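Local coordinates for acyltransferase (Streptococcus pneumoniae, PDB 5UG1), which is the catalytic domain of a peptidoglycan O-acetyltransferase (OatA), which probably transfers acetyl groups onto cell-wall peptidoglycan through a serine nucleophile, at residues Lys52-Pro55 and Lys56-Ile60. Residues are numbered along the deposited sequence; the frame is centred on the assembly and turned at random.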
# COMPACT_ATOMS: atom_id res chain seq x y z
N LYS A 52 20.67 -4.42 2.29
CA LYS A 52 20.41 -5.59 1.44
C LYS A 52 19.31 -6.50 2.00
O LYS A 52 19.26 -7.70 1.70
CB LYS A 52 21.70 -6.39 1.19
CG LYS A 52 22.69 -5.62 0.32
CD LYS A 52 24.10 -5.87 0.77
CE LYS A 52 25.06 -4.80 0.28
NZ LYS A 52 26.45 -5.06 0.79
N PHE A 53 18.39 -5.94 2.78
CA PHE A 53 17.21 -6.64 3.24
C PHE A 53 16.01 -6.46 2.31
O PHE A 53 15.03 -7.22 2.42
CB PHE A 53 16.82 -6.14 4.62
CG PHE A 53 17.87 -6.37 5.67
CD1 PHE A 53 18.62 -7.53 5.67
CD2 PHE A 53 18.08 -5.44 6.67
CE1 PHE A 53 19.59 -7.75 6.65
CE2 PHE A 53 19.04 -5.65 7.66
CZ PHE A 53 19.80 -6.81 7.64
N LEU A 54 16.04 -5.49 1.41
CA LEU A 54 14.90 -5.23 0.55
C LEU A 54 14.84 -6.29 -0.56
O LEU A 54 15.77 -6.38 -1.36
CB LEU A 54 14.99 -3.84 -0.07
CG LEU A 54 13.68 -3.26 -0.58
CD1 LEU A 54 12.72 -3.11 0.60
CD2 LEU A 54 13.86 -1.92 -1.31
N PRO A 55 13.78 -7.08 -0.64
CA PRO A 55 13.68 -8.08 -1.70
C PRO A 55 13.09 -7.44 -2.95
O PRO A 55 12.76 -6.25 -2.97
CB PRO A 55 12.73 -9.11 -1.10
CG PRO A 55 11.77 -8.24 -0.31
CD PRO A 55 12.64 -7.15 0.29
N LYS A 56 12.89 -8.27 -3.98
CA LYS A 56 12.58 -7.77 -5.32
C LYS A 56 11.30 -6.95 -5.34
O LYS A 56 11.26 -5.87 -5.93
CB LYS A 56 12.47 -8.93 -6.31
CG LYS A 56 12.23 -8.45 -7.72
CD LYS A 56 12.09 -9.59 -8.69
CE LYS A 56 10.64 -9.96 -8.88
NZ LYS A 56 10.49 -11.08 -9.86
N THR A 57 10.23 -7.44 -4.74
CA THR A 57 8.95 -6.77 -4.81
C THR A 57 8.72 -5.98 -3.52
O THR A 57 8.80 -6.54 -2.42
CB THR A 57 7.81 -7.76 -5.04
OG1 THR A 57 8.17 -8.64 -6.12
CG2 THR A 57 6.55 -7.03 -5.42
N VAL A 58 8.43 -4.69 -3.68
CA VAL A 58 8.22 -3.76 -2.57
C VAL A 58 6.77 -3.29 -2.61
O VAL A 58 6.30 -2.80 -3.65
CB VAL A 58 9.19 -2.56 -2.66
CG1 VAL A 58 9.08 -1.69 -1.42
CG2 VAL A 58 10.62 -3.04 -2.89
N VAL A 59 6.07 -3.43 -1.50
CA VAL A 59 4.70 -2.97 -1.38
C VAL A 59 4.68 -1.78 -0.43
O VAL A 59 5.04 -1.92 0.75
CB VAL A 59 3.75 -4.08 -0.91
CG1 VAL A 59 2.31 -3.59 -1.01
CG2 VAL A 59 3.95 -5.35 -1.75
N ILE A 60 4.24 -0.63 -0.93
CA ILE A 60 4.13 0.60 -0.14
C ILE A 60 2.65 0.77 0.19
O ILE A 60 1.86 1.17 -0.67
CB ILE A 60 4.69 1.81 -0.89
CG1 ILE A 60 6.15 1.59 -1.31
CG2 ILE A 60 4.55 3.10 -0.04
CD1 ILE A 60 7.12 1.20 -0.16
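Leu54 packs its branched end on a methyl of Val58 where the loop after helix 38-50 turns into strand 57-61, the middle strand of the parallel sheet in this atypical alpha/beta hydrolase fold. The two side chains cross at about a right angle, and one methyl, Val58 CG2, does all the touching from its side. Val58 CG2 lies 3.8 Å from both Leu54 CG and Leu54 CD2, with Leu54 CD1 slightly farther at 4.1 Å. Leu54 CG stands anti to the backbone N (chi1 -160°), and the branched end thereby comes within contact of Val58 although the CB bond does not aim at it; Met45, Asn48 and Ser49 of helix 38-50 back the same leucine, and His85 touches both Leu54 and Val58. This is the tight, apolar part of the contact: a local i to i+4 contact in which the loop residue Leu54 packs on Val58 of the strand.

The chain bends at Lys56, whose backbone angles are helical between extended neighbours. The ring of Pro55 packs on Met7 of strand 6-10, and Pro55 CG lies 4.0 Å from Thr57 O. The backbone closes no hydrogen bond within the turn: Pro55 O lies 3.3 Å from Thr57 N, but at a poor angle. Weak hydrogen bonds from His85 ND1 to Pro55 O and Lys56 O tie the bend instead to the loop before strand 86-90, while Thr57 and Val58 join the sheet through backbone bonds to strands 6-10 and 86-90.

The looser side belongs to Lys56, partly exposed, whose side chain leaves the turn and touches Val176 near the C-terminus. Its chain is extended as far as CD and then bends at chi3 (94°), where the amine swings round; Lys56 NZ forms a long, weak ion pair with Asp4 OD2.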